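PDB 1O5Z: folylpolyglutamate synthase/dihydrofolate synthase from Thermotoga maritima, which probably adds glutamate to dihydropteroate and to tetrahydrofolyl polyglutamates, using ATP and magnesium, in the synthesis of folate cofactors. Local coordinates for residues Q77-G82 with V149-L154; I175-R180 with T209-R214; L265-P270 with K300-L305; D359-Y364 with K392-N397. All blocks are in the same frame, centred on the assembly; numbering follows the deposited sequence.

Contact 1 (Q77-G82 with V149-L154); sequences QGYRVG and VDIAVL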
loop_
_atom_site.group_PDB
_atom_site.type_symbol
_atom_site.label_atom_id
_atom_site.label_comp_id
_atom_site.label_asym_id
_atom_site.label_seq_id
_atom_site.Cartn_x
_atom_site.Cartn_y
_atom_site.Cartn_z
ATOM N N GLN A 77 -9.048 -18.821 -2.280
ATOM C CA GLN A 77 -10.200 -19.617 -1.866
ATOM C C GLN A 77 -11.194 -19.735 -2.994
ATOM O O GLN A 77 -12.112 -20.570 -2.960
ATOM C CB GLN A 77 -10.860 -19.042 -0.629
ATOM C CG GLN A 77 -12.003 -19.876 -0.094
ATOM C CD GLN A 77 -11.596 -21.303 0.217
ATOM O OE1 GLN A 77 -10.547 -21.535 0.823
ATOM N NE2 GLN A 77 -12.439 -22.268 -0.162
ATOM N N GLY A 78 -10.963 -18.948 -4.030
ATOM C CA GLY A 78 -11.770 -19.015 -5.232
ATOM C C GLY A 78 -12.884 -17.996 -5.261
ATOM O O GLY A 78 -13.739 -18.076 -6.134
ATOM N N TYR A 79 -12.912 -17.056 -4.333
ATOM C CA TYR A 79 -13.820 -15.906 -4.479
ATOM C C TYR A 79 -13.410 -15.001 -5.653
ATOM O O TYR A 79 -12.216 -14.814 -5.947
ATOM C CB TYR A 79 -13.875 -15.037 -3.188
ATOM C CG TYR A 79 -14.474 -15.728 -1.982
ATOM C CD1 TYR A 79 -13.659 -16.311 -1.050
ATOM C CD2 TYR A 79 -15.850 -15.801 -1.781
ATOM C CE1 TYR A 79 -14.155 -16.937 0.063
ATOM C CE2 TYR A 79 -16.379 -16.467 -0.659
ATOM C CZ TYR A 79 -15.491 -17.027 0.258
ATOM O OH TYR A 79 -15.888 -17.676 1.396
ATOM N N ARG A 80 -14.410 -14.383 -6.271
ATOM C CA ARG A 80 -14.149 -13.337 -7.223
ATOM C C ARG A 80 -13.977 -12.058 -6.408
ATOM O O ARG A 80 -14.960 -11.552 -5.818
ATOM C CB ARG A 80 -15.284 -13.217 -8.223
ATOM C CG ARG A 80 -14.986 -12.322 -9.398
ATOM C CD ARG A 80 -15.992 -12.440 -10.539
ATOM N NE ARG A 80 -15.208 -12.726 -11.735
ATOM C CZ ARG A 80 -15.136 -11.991 -12.831
ATOM N NH1 ARG A 80 -15.873 -10.926 -13.009
ATOM N NH2 ARG A 80 -14.331 -12.366 -13.790
ATOM N N VAL A 81 -12.752 -11.525 -6.411
ATOM C CA VAL A 81 -12.368 -10.456 -5.519
ATOM C C VAL A 81 -11.982 -9.189 -6.269
ATOM O O VAL A 81 -11.129 -9.228 -7.131
ATOM C CB VAL A 81 -11.165 -10.910 -4.639
ATOM C CG1 VAL A 81 -10.669 -9.823 -3.675
ATOM C CG2 VAL A 81 -11.544 -12.158 -3.871
ATOM N N GLY A 82 -12.600 -8.059 -5.921
ATOM C CA GLY A 82 -12.083 -6.758 -6.316
ATOM C C GLY A 82 -11.231 -6.247 -5.170
ATOM O O GLY A 82 -11.530 -6.472 -4.015
ATOM N N VAL A 149 -18.172 -8.965 -8.806
ATOM C CA VAL A 149 -17.300 -9.548 -7.776
ATOM C C VAL A 149 -18.140 -10.059 -6.604
ATOM O O VAL A 149 -19.271 -9.622 -6.400
ATOM C CB VAL A 149 -16.205 -8.564 -7.312
ATOM C CG1 VAL A 149 -15.361 -8.078 -8.497
ATOM C CG2 VAL A 149 -16.796 -7.393 -6.544
ATOM N N ASP A 150 -17.615 -11.032 -5.883
ATOM C CA ASP A 150 -18.284 -11.557 -4.681
ATOM C C ASP A 150 -17.988 -10.601 -3.529
ATOM O O ASP A 150 -18.838 -10.310 -2.705
ATOM C CB ASP A 150 -17.725 -12.922 -4.287
ATOM C CG ASP A 150 -17.989 -13.994 -5.334
ATOM O OD1 ASP A 150 -19.126 -13.998 -5.881
ATOM O OD2 ASP A 150 -17.116 -14.870 -5.645
ATOM N N ILE A 151 -16.746 -10.157 -3.489
ATOM C CA ILE A 151 -16.282 -9.310 -2.430
ATOM C C ILE A 151 -15.229 -8.333 -2.882
ATOM O O ILE A 151 -14.413 -8.620 -3.771
ATOM C CB ILE A 151 -15.812 -10.173 -1.236
ATOM C CG1 ILE A 151 -15.155 -9.313 -0.191
ATOM C CG2 ILE A 151 -14.894 -11.308 -1.652
ATOM C CD1 ILE A 151 -15.059 -10.033 1.088
ATOM N N ALA A 152 -15.282 -7.147 -2.289
ATOM C CA ALA A 152 -14.282 -6.119 -2.548
ATOM C C ALA A 152 -13.483 -5.837 -1.271
ATOM O O ALA A 152 -14.052 -5.692 -0.215
ATOM C CB ALA A 152 -14.929 -4.852 -3.101
ATOM N N VAL A 153 -12.156 -5.802 -1.375
ATOM C CA VAL A 153 -11.281 -5.424 -0.270
ATOM C C VAL A 153 -10.774 -4.049 -0.545
ATOM O O VAL A 153 -10.171 -3.792 -1.580
ATOM C CB VAL A 153 -10.123 -6.408 -0.126
ATOM C CG1 VAL A 153 -9.266 -6.084 1.085
ATOM C CG2 VAL A 153 -10.674 -7.832 -0.001
ATOM N N LEU A 154 -11.025 -3.137 0.395
ATOM C CA LEU A 154 -10.775 -1.724 0.197
ATOM C C LEU A 154 -9.793 -1.206 1.205
ATOM O O LEU A 154 -10.049 -1.207 2.391
ATOM C CB LEU A 154 -12.076 -0.958 0.336
ATOM C CG LEU A 154 -13.210 -1.596 -0.470
ATOM C CD1 LEU A 154 -14.529 -1.101 0.081
ATOM C CD2 LEU A 154 -13.030 -1.218 -1.891
#
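Val81 and Gly82 pair in parallel with Ile151 and Ala152, joining strands 81-84 and 151-155 deep in the main sheet of the Mur ligase middle domain. Gly82 bonds strand 151-155 through both its N and its O: the N donates to Ile151 O at 2.9 Å, and the O accepts from Val153 N at 2.8 Å. Where the pairing begins, Arg80 O takes two donors, the N-H groups of Asp150 and Ile151. The Asp150 side chain completes the grip by reaching back to the same residue. Its CG is anti to its own carbonyl carbon (chi1 -64°). OD2 accepts from Arg80 N at 2.8 Å in a nearly straight bond (171°) that arrives from above the carboxylate plane. OD2 also lies at the edge of the Tyr79 ring, whose plane stands 80° from the carboxylate. Aspartate suits this spot because its short acceptor serves the backbone N-H just ahead of the strand. The strands belong to a P-loop NTPase-like fold: strand 53-58, helix 63-77 and strand 81-84 make a beta-alpha-beta crossover, with strand 151-155 inserted between the two strands. Gly78 ends the helix in a Schellman motif. Val81 and Val153 pack on helix 63-77, CG1 to CG2 at 4.2 Å; Ile151 lies beside Val81 on the same sheet face, CG2 to CG2 at 4.1 Å, and touches Ile55. The other face bears Ala152 and Gly82, which has no side chain and against which Val149 settles closely, its CG1 3.8 Å from Gly82 N. Phe144 of helix 132-146 covers Val149 and Ala152 there.

Contact 2 (I175-R180 with T209-R214); sequences IVTVDR and TGERKR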
loop_
_atom_site.group_PDB
_atom_site.type_symbol
_atom_site.label_atom_id
_atom_site.label_comp_id
_atom_site.label_asym_id
_atom_site.label_seq_id
_atom_site.Cartn_x
_atom_site.Cartn_y
_atom_site.Cartn_z
ATOM N N ILE A 175 -8.439 -1.626 11.527
ATOM C CA ILE A 175 -7.504 -0.525 11.689
ATOM C C ILE A 175 -6.157 -1.102 12.104
ATOM O O ILE A 175 -5.936 -1.470 13.272
ATOM C CB ILE A 175 -8.033 0.498 12.690
ATOM C CG1 ILE A 175 -9.366 1.079 12.166
ATOM C CG2 ILE A 175 -6.998 1.633 12.862
ATOM C CD1 ILE A 175 -10.154 1.905 13.163
ATOM N N VAL A 176 -5.265 -1.238 11.133
ATOM C CA VAL A 176 -4.078 -2.041 11.366
ATOM C C VAL A 176 -3.259 -1.414 12.500
ATOM O O VAL A 176 -2.958 -2.077 13.502
ATOM C CB VAL A 176 -3.206 -2.213 10.098
ATOM C CG1 VAL A 176 -2.019 -3.176 10.415
ATOM C CG2 VAL A 176 -4.011 -2.723 8.909
ATOM N N THR A 177 -2.915 -0.128 12.317
ATOM C CA THR A 177 -2.269 0.697 13.328
ATOM C C THR A 177 -2.775 2.131 13.350
ATOM O O THR A 177 -3.392 2.609 12.412
ATOM C CB THR A 177 -0.691 0.757 13.166
ATOM O OG1 THR A 177 -0.266 1.457 11.949
ATOM C CG2 THR A 177 -0.092 -0.677 13.125
ATOM N N VAL A 178 -2.438 2.800 14.451
ATOM C CA VAL A 178 -2.571 4.228 14.576
ATOM C C VAL A 178 -1.235 4.798 15.061
ATOM O O VAL A 178 -0.881 4.640 16.234
ATOM C CB VAL A 178 -3.694 4.581 15.573
ATOM C CG1 VAL A 178 -3.803 6.109 15.721
ATOM C CG2 VAL A 178 -5.038 3.879 15.175
ATOM N N ASP A 179 -0.512 5.458 14.149
ATOM C CA ASP A 179 0.822 6.008 14.425
ATOM C C ASP A 179 0.877 7.507 14.115
ATOM O O ASP A 179 0.221 7.968 13.184
ATOM C CB ASP A 179 1.874 5.245 13.609
ATOM C CG ASP A 179 1.894 3.747 13.927
ATOM O OD1 ASP A 179 2.006 3.473 15.165
ATOM O OD2 ASP A 179 1.812 2.798 13.041
ATOM N N ARG A 180 1.680 8.233 14.893
ATOM C CA ARG A 180 1.815 9.704 14.825
ATOM C C ARG A 180 2.584 10.063 13.572
ATOM O O ARG A 180 3.107 9.173 12.914
ATOM C CB ARG A 180 2.583 10.239 16.055
ATOM C CG ARG A 180 1.910 11.359 16.893
ATOM C CD ARG A 180 2.288 11.266 18.415
ATOM N NE ARG A 180 1.502 12.130 19.323
ATOM C CZ ARG A 180 1.323 11.910 20.651
ATOM N NH1 ARG A 180 1.850 10.826 21.239
ATOM N NH2 ARG A 180 0.618 12.777 21.410
ATOM N N THR A 209 -7.939 -4.769 15.067
ATOM C CA THR A 209 -6.768 -3.892 15.138
ATOM C C THR A 209 -5.447 -4.536 15.587
ATOM O O THR A 209 -5.392 -5.416 16.480
ATOM C CB THR A 209 -7.086 -2.584 15.943
ATOM O OG1 THR A 209 -5.969 -1.665 15.879
ATOM C CG2 THR A 209 -7.333 -2.874 17.411
ATOM N N GLY A 210 -4.379 -4.068 14.933
ATOM C CA GLY A 210 -3.005 -4.422 15.286
ATOM C C GLY A 210 -2.378 -3.393 16.192
ATOM O O GLY A 210 -1.169 -3.402 16.399
ATOM N N GLU A 211 -3.206 -2.520 16.769
ATOM C CA GLU A 211 -2.717 -1.391 17.548
ATOM C C GLU A 211 -2.583 -1.822 18.997
ATOM O O GLU A 211 -3.373 -2.649 19.491
ATOM C CB GLU A 211 -3.634 -0.166 17.396
ATOM C CG GLU A 211 -3.140 1.129 18.088
ATOM C CD GLU A 211 -1.689 1.483 17.776
ATOM O OE1 GLU A 211 -1.284 1.488 16.588
ATOM O OE2 GLU A 211 -0.935 1.745 18.739
ATOM N N ARG A 212 -1.541 -1.285 19.634
ATOM C CA ARG A 212 -1.239 -1.520 21.020
ATOM C C ARG A 212 -1.186 -0.244 21.883
ATOM O O ARG A 212 -1.247 -0.352 23.096
ATOM C CB ARG A 212 0.098 -2.241 21.129
ATOM C CG ARG A 212 0.155 -3.644 20.535
ATOM C CD ARG A 212 1.412 -4.339 21.001
ATOM N NE ARG A 212 1.552 -5.736 20.596
ATOM C CZ ARG A 212 1.912 -6.112 19.383
ATOM N NH1 ARG A 212 2.150 -5.212 18.418
ATOM N NH2 ARG A 212 2.014 -7.402 19.110
ATOM N N LYS A 213 -1.082 0.952 21.299
ATOM C CA LYS A 213 -1.137 2.177 22.145
ATOM C C LYS A 213 -2.488 2.380 22.827
ATOM O O LYS A 213 -3.527 2.470 22.193
ATOM C CB LYS A 213 -0.798 3.443 21.358
ATOM C CG LYS A 213 0.674 3.557 21.043
ATOM C CD LYS A 213 0.952 4.794 20.253
ATOM C CE LYS A 213 0.408 4.720 18.830
ATOM N NZ LYS A 213 1.092 3.694 18.047
ATOM N N ARG A 214 -2.421 2.477 24.133
ATOM C CA ARG A 214 -3.573 2.654 24.986
ATOM C C ARG A 214 -4.498 3.773 24.510
ATOM O O ARG A 214 -5.715 3.621 24.492
ATOM C CB ARG A 214 -3.057 3.002 26.384
ATOM C CG ARG A 214 -3.744 2.344 27.578
ATOM C CD ARG A 214 -5.232 2.093 27.430
ATOM N NE ARG A 214 -5.496 0.914 26.609
ATOM C CZ ARG A 214 -6.686 0.357 26.448
ATOM N NH1 ARG A 214 -7.751 0.844 27.084
ATOM N NH2 ARG A 214 -6.796 -0.710 25.660
HETATM O O HOH W 1 1.393 1.250 16.082
#
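Glu211 OE1 is gripped by two donors: Val178 N, at 2.8 Å and almost straight (174°) though above the carboxylate plane, and a water that also donates to Asp179 OD1. The other oxygen, OE2, takes the backbone N of Lys213 on its anti side and Lys213 NZ on its syn side, the latter a salt bridge of 2.9 Å. A bend at chi2 (49°) turns the glutamate CD back toward the 175-180 segment. Lys213 NZ forms a second salt bridge, 3.0 Å to Asp179 OD1, so it and the water lie between two carboxylates that would otherwise tend to repel. These loops follow strands 173-175 and 207-209, at the C-terminal ends of the parallel strands, beside the P-loop; Thr177 OG1 and Asp179 OD2 both bond Asn61 there. Lys213 is also the N-cap residue of helix 214-227. Nearer the strands, Thr209 OG1 donates to Ile175 O at 2.6 Å and accepts from Glu211 N, an ST turn. Threonine suits because one hydroxyl does both jobs. With no side chain, Gly210 can bring its backbone N within 2.8 Å of Val176 O, a weak bond of 121°.

Contact 3 (L265-P270 with K300-L305); sequences LTMNGP and KNAKNL. With SO4 (sulfate ion), chain C.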
loop_
_atom_site.group_PDB
_atom_site.type_symbol
_atom_site.label_atom_id
_atom_site.label_comp_id
_atom_site.label_asym_id
_atom_site.label_seq_id
_atom_site.Cartn_x
_atom_site.Cartn_y
_atom_site.Cartn_z
ATOM N N LEU A 265 5.320 -16.404 5.126
ATOM C CA LEU A 265 5.229 -15.212 4.331
ATOM C C LEU A 265 6.416 -15.074 3.427
ATOM O O LEU A 265 7.566 -15.218 3.832
ATOM C CB LEU A 265 5.256 -13.989 5.195
ATOM C CG LEU A 265 4.028 -13.360 5.782
ATOM C CD1 LEU A 265 4.556 -12.101 6.391
ATOM C CD2 LEU A 265 2.965 -13.041 4.758
ATOM N N THR A 266 6.134 -14.700 2.209
ATOM C CA THR A 266 7.173 -14.407 1.274
ATOM C C THR A 266 7.705 -13.020 1.561
ATOM O O THR A 266 8.922 -12.806 1.584
ATOM C CB THR A 266 6.594 -14.552 -0.104
ATOM O OG1 THR A 266 6.228 -15.923 -0.250
ATOM C CG2 THR A 266 7.643 -14.357 -1.190
ATOM N N MET A 267 6.783 -12.103 1.834
ATOM C CA MET A 267 7.125 -10.739 2.234
ATOM C C MET A 267 8.044 -10.757 3.432
ATOM O O MET A 267 7.835 -11.529 4.394
ATOM C CB MET A 267 5.888 -9.976 2.643
ATOM C CG MET A 267 4.987 -9.582 1.526
ATOM S SD MET A 267 3.542 -8.783 2.259
ATOM C CE MET A 267 4.316 -7.226 2.572
ATOM N N ASN A 268 9.069 -9.916 3.378
ATOM C CA ASN A 268 10.103 -9.895 4.407
ATOM C C ASN A 268 9.880 -8.756 5.331
ATOM O O ASN A 268 9.239 -7.794 4.967
ATOM C CB ASN A 268 11.438 -9.793 3.766
ATOM C CG ASN A 268 11.730 -10.985 2.927
ATOM O OD1 ASN A 268 11.978 -12.107 3.454
ATOM N ND2 ASN A 268 11.675 -10.788 1.604
ATOM N N GLY A 269 10.356 -8.900 6.553
ATOM C CA GLY A 269 10.111 -7.918 7.584
ATOM C C GLY A 269 9.188 -8.497 8.640
ATOM O O GLY A 269 8.147 -9.106 8.305
ATOM N N PRO A 270 9.553 -8.328 9.919
ATOM C CA PRO A 270 8.747 -8.891 11.041
ATOM C C PRO A 270 7.393 -8.164 11.308
ATOM O O PRO A 270 6.444 -8.794 11.787
ATOM C CB PRO A 270 9.699 -8.813 12.237
ATOM C CG PRO A 270 11.042 -8.357 11.650
ATOM C CD PRO A 270 10.745 -7.597 10.397
ATOM N N LYS A 300 1.597 -16.785 1.179
ATOM C CA LYS A 300 2.767 -16.984 0.327
ATOM C C LYS A 300 2.798 -16.034 -0.881
ATOM O O LYS A 300 3.866 -15.683 -1.376
ATOM C CB LYS A 300 2.820 -18.434 -0.167
ATOM C CG LYS A 300 4.162 -19.024 0.031
ATOM C CD LYS A 300 4.200 -20.542 -0.020
ATOM C CE LYS A 300 5.706 -21.016 0.292
ATOM N NZ LYS A 300 5.894 -22.416 0.948
ATOM N N ASN A 301 1.612 -15.663 -1.365
ATOM C CA ASN A 301 1.421 -14.883 -2.614
ATOM C C ASN A 301 1.376 -13.385 -2.403
ATOM O O ASN A 301 1.643 -12.635 -3.323
ATOM C CB ASN A 301 0.104 -15.261 -3.292
ATOM C CG ASN A 301 0.135 -16.591 -4.009
ATOM O OD1 ASN A 301 1.161 -17.232 -4.179
ATOM N ND2 ASN A 301 -1.029 -17.003 -4.452
ATOM N N ALA A 302 1.006 -12.963 -1.200
ATOM C CA ALA A 302 1.000 -11.546 -0.842
ATOM C C ALA A 302 2.327 -10.815 -1.128
ATOM O O ALA A 302 3.432 -11.327 -0.851
ATOM C CB ALA A 302 0.643 -11.359 0.616
ATOM N N LYS A 303 2.177 -9.594 -1.621
ATOM C CA LYS A 303 3.291 -8.774 -2.026
ATOM C C LYS A 303 2.924 -7.322 -1.764
ATOM O O LYS A 303 1.845 -6.899 -2.158
ATOM C CB LYS A 303 3.512 -8.960 -3.509
ATOM C CG LYS A 303 4.756 -8.206 -4.019
ATOM C CD LYS A 303 5.144 -8.625 -5.456
ATOM C CE LYS A 303 6.008 -9.944 -5.476
ATOM N NZ LYS A 303 5.540 -10.881 -6.572
ATOM N N ASN A 304 3.797 -6.570 -1.094
ATOM C CA ASN A 304 3.608 -5.157 -0.916
ATOM C C ASN A 304 4.693 -4.437 -1.654
ATOM O O ASN A 304 5.855 -4.437 -1.245
ATOM C CB ASN A 304 3.627 -4.785 0.571
ATOM C CG ASN A 304 2.983 -3.402 0.842
ATOM O OD1 ASN A 304 2.534 -2.717 -0.086
ATOM N ND2 ASN A 304 2.959 -2.997 2.100
ATOM N N LEU A 305 4.329 -3.813 -2.761
ATOM C CA LEU A 305 5.344 -3.346 -3.704
ATOM C C LEU A 305 6.172 -2.206 -3.117
ATOM O O LEU A 305 5.630 -1.257 -2.538
ATOM C CB LEU A 305 4.726 -2.909 -5.036
ATOM C CG LEU A 305 3.737 -3.817 -5.763
ATOM C CD1 LEU A 305 3.210 -3.055 -6.946
ATOM C CD2 LEU A 305 4.309 -5.157 -6.160
HETATM S S SO4 C . 1.362 -0.360 3.861
HETATM O O1 SO4 C . 1.868 0.411 4.988
HETATM O O2 SO4 C . 2.169 -0.257 2.667
HETATM O O3 SO4 C . 0.039 0.226 3.613
HETATM O O4 SO4 C . 1.309 -1.794 4.167
HETATM O O HOH W 2 4.047 -12.806 1.101
#
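Met267 packs tightly on the chain that leaves helix 292-301, whereas Thr266 and Lys300 meet each other on the looser, more exposed side. The methionine runs out extended to SD, then bends at chi3 (78°), which carries CE to 3.2 Å from Asn304 CB, a very close approach. On the way CG passes 3.3 Å from Ala302 O, and SD lies 4.2 Å from Ala302 CB. A long, flexible thioether suits such a winding path, and Met69 and Ser65 of helix 63-77 also touch it. Ala302 is small and buried, and its CB packs against the sulfur. A water links the two backbones here, accepting from Met267 N and donating to Ala302 O at 2.5 Å. Asn304 carries the contact toward the P-loop: its ND2 donates to sulfate O2 at 2.9 Å, nearly straight (168°), with a weaker bond to O4. The sulfate, probably from the crystallisation liquor, also takes the backbone N-H groups of Gly62, Gly64 and Ser65, consistent with a site for a nucleotide phosphate in this P-loop fold. The 300-305 segment leads on toward strand 309-313 in the sheet of the C-terminal domain. At the rim, Thr266 OG1 donates to Lys300 O at 2.6 Å, in the carbonyl plane and on a lone pair, occupying an oxygen of the last helical turn. The exposed Lys300 chain extends beyond CG, which touches OG1 at 3.7 Å.

Contact 4 (D359-Y364 with K392-N397); sequences DILRKY and KKFFKN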
loop_
_atom_site.group_PDB
_atom_site.type_symbol
_atom_site.label_atom_id
_atom_site.label_comp_id
_atom_site.label_asym_id
_atom_site.label_seq_id
_atom_site.Cartn_x
_atom_site.Cartn_y
_atom_site.Cartn_z
ATOM N N ASP A 359 18.749 14.215 7.068
ATOM C CA ASP A 359 18.360 13.319 8.125
ATOM C C ASP A 359 18.080 11.927 7.534
ATOM O O ASP A 359 18.232 10.940 8.220
ATOM C CB ASP A 359 17.163 13.877 8.936
ATOM C CG ASP A 359 17.516 15.136 9.770
ATOM O OD1 ASP A 359 18.466 15.888 9.428
ATOM O OD2 ASP A 359 16.884 15.483 10.804
ATOM N N ILE A 360 17.715 11.826 6.263
ATOM C CA ILE A 360 17.616 10.488 5.630
ATOM C C ILE A 360 18.984 9.842 5.413
ATOM O O ILE A 360 19.184 8.679 5.766
ATOM C CB ILE A 360 16.855 10.535 4.257
ATOM C CG1 ILE A 360 15.377 10.883 4.441
ATOM C CG2 ILE A 360 17.000 9.202 3.488
ATOM C CD1 ILE A 360 14.724 11.379 3.146
ATOM N N LEU A 361 19.909 10.592 4.811
ATOM C CA LEU A 361 21.250 10.071 4.445
ATOM C C LEU A 361 22.024 9.568 5.663
ATOM O O LEU A 361 22.764 8.582 5.610
ATOM C CB LEU A 361 22.088 11.158 3.725
ATOM C CG LEU A 361 21.641 11.561 2.328
ATOM C CD1 LEU A 361 22.315 12.835 1.789
ATOM C CD2 LEU A 361 21.881 10.412 1.405
ATOM N N ARG A 362 21.817 10.258 6.762
ATOM C CA ARG A 362 22.471 9.952 8.003
ATOM C C ARG A 362 22.109 8.607 8.568
ATOM O O ARG A 362 22.874 8.034 9.330
ATOM C CB ARG A 362 22.065 10.986 9.012
ATOM C CG ARG A 362 22.593 12.387 8.715
ATOM C CD ARG A 362 21.998 13.477 9.592
ATOM N NE ARG A 362 22.840 13.787 10.739
ATOM C CZ ARG A 362 23.790 14.716 10.728
ATOM N NH1 ARG A 362 24.050 15.443 9.640
ATOM N NH2 ARG A 362 24.505 14.936 11.805
ATOM N N LYS A 363 20.932 8.099 8.221
ATOM C CA LYS A 363 20.513 6.763 8.681
ATOM C C LYS A 363 21.418 5.674 8.099
ATOM O O LYS A 363 21.659 4.634 8.726
ATOM C CB LYS A 363 19.042 6.495 8.316
ATOM C CG LYS A 363 18.039 7.504 8.896
ATOM C CD LYS A 363 18.267 7.792 10.389
ATOM C CE LYS A 363 17.251 8.800 10.900
ATOM N NZ LYS A 363 17.327 9.008 12.351
ATOM N N TYR A 364 21.948 5.963 6.913
ATOM C CA TYR A 364 22.639 4.981 6.106
ATOM C C TYR A 364 24.132 4.925 6.277
ATOM O O TYR A 364 24.803 4.162 5.560
ATOM C CB TYR A 364 22.308 5.225 4.634
ATOM C CG TYR A 364 20.863 5.036 4.365
ATOM C CD1 TYR A 364 20.149 5.978 3.664
ATOM C CD2 TYR A 364 20.188 3.926 4.857
ATOM C CE1 TYR A 364 18.826 5.830 3.438
ATOM C CE2 TYR A 364 18.846 3.764 4.631
ATOM C CZ TYR A 364 18.167 4.722 3.912
ATOM O OH TYR A 364 16.821 4.570 3.653
ATOM N N LYS A 392 28.209 13.435 0.356
ATOM C CA LYS A 392 29.652 13.528 0.543
ATOM C C LYS A 392 30.038 13.988 1.943
ATOM O O LYS A 392 31.103 13.620 2.435
ATOM C CB LYS A 392 30.272 14.424 -0.520
ATOM C CG LYS A 392 30.377 13.731 -1.886
ATOM C CD LYS A 392 30.763 14.689 -3.002
ATOM C CE LYS A 392 31.223 13.932 -4.242
ATOM N NZ LYS A 392 31.225 14.807 -5.468
ATOM N N LYS A 393 29.169 14.766 2.585
ATOM C CA LYS A 393 29.264 15.035 4.055
ATOM C C LYS A 393 29.231 13.782 4.976
ATOM O O LYS A 393 29.782 13.824 6.079
ATOM C CB LYS A 393 28.136 15.975 4.471
ATOM C CG LYS A 393 28.582 17.272 5.085
ATOM C CD LYS A 393 27.379 18.170 5.332
ATOM C CE LYS A 393 27.679 19.255 6.339
ATOM N NZ LYS A 393 26.467 19.558 7.155
ATOM N N PHE A 394 28.593 12.687 4.521
ATOM C CA PHE A 394 28.474 11.396 5.272
ATOM C C PHE A 394 29.278 10.166 4.812
ATOM O O PHE A 394 29.380 9.246 5.602
ATOM C CB PHE A 394 27.010 10.939 5.359
ATOM C CG PHE A 394 26.115 11.992 5.846
ATOM C CD1 PHE A 394 25.429 12.789 4.961
ATOM C CD2 PHE A 394 25.994 12.229 7.184
ATOM C CE1 PHE A 394 24.630 13.831 5.402
ATOM C CE2 PHE A 394 25.209 13.273 7.652
ATOM C CZ PHE A 394 24.517 14.078 6.749
ATOM N N PHE A 395 29.818 10.089 3.594
ATOM C CA PHE A 395 30.490 8.840 3.143
ATOM C C PHE A 395 31.698 9.135 2.254
ATOM O O PHE A 395 31.609 9.984 1.392
ATOM C CB PHE A 395 29.571 7.888 2.286
ATOM C CG PHE A 395 28.071 7.853 2.655
ATOM C CD1 PHE A 395 27.159 8.736 2.056
ATOM C CD2 PHE A 395 27.567 6.874 3.503
ATOM C CE1 PHE A 395 25.801 8.708 2.367
ATOM C CE2 PHE A 395 26.199 6.825 3.788
ATOM C CZ PHE A 395 25.317 7.730 3.204
ATOM N N LYS A 396 32.783 8.380 2.382
ATOM C CA LYS A 396 33.971 8.588 1.514
ATOM C C LYS A 396 33.684 8.110 0.098
ATOM O O LYS A 396 34.211 8.604 -0.903
ATOM C CB LYS A 396 35.191 7.837 2.071
ATOM N N ASN A 397 32.817 7.127 0.049
ATOM C CA ASN A 397 32.394 6.468 -1.160
ATOM C C ASN A 397 31.986 7.395 -2.342
ATOM O O ASN A 397 32.442 7.224 -3.506
ATOM C CB ASN A 397 31.177 5.521 -0.814
ATOM C CG ASN A 397 31.387 4.685 0.522
ATOM O OD1 ASN A 397 32.496 4.227 0.827
ATOM N ND2 ASN A 397 30.313 4.509 1.294
#
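Phe394 and Phe395 are two neighbouring bumps set against the last part of helix 357-361 and the residues after it, in the Mur ligase glutamate ligase domain. That helix and helix 384-394 belong to successive beta-alpha-beta crossovers, the first linking strands 345-349 and 370-373, the second strands 370-373 and 399-400. The Phe394 ring enters the hollow between Leu361 and Arg362. Its CD1 lies 3.9 Å from Leu361 CB, while Arg362 CA sits over one ring face, toward the rim, and Lys393 CB over the opposite face. The placement of the outer Arg362 side chain against this ring is doubtful, because the model is too crowded there. Phenylalanine suits a place that is half core and half surface, since a broad ring can cover the aliphatic part of a helix end. Phe395 reaches Val371 of strand 370-373 and fits between Leu361 and Tyr364. Its CE1 meets Leu361 CD2 at 4.4 Å and its CZ meets Tyr364 CB at 4.2 Å. One face of this ring carries Phe394 CB, 3.9 Å above the plane. Phe395 CZ also lies 3.6 Å from Leu361 O. Near the ring plane, at the edge, Tyr364 O lies 3.5 Å from Phe395 CE2.

Overall arrangement
Contacts 1 and 2 hold different strand pairs of one sheet. Contact 1 is the buried one, knit by backbone hydrogen bonds and aliphatic packing; contact 2 lies where strands give way to loops, and its bonds come largely from charged side chains and water. Contact 3, its nearest atoms about 9 Å from each of these, mixes one buried methionine with polar rims. Contacts 2 and 3 both reach the P-loop, through Asn61 and through the sulfate respectively, while contact 1 flanks the helix that follows it. Contact 4 stands apart in the C-terminal domain, its centre about 45 Å from that of contact 1, and packs aromatic rings with no hydrogen bond across.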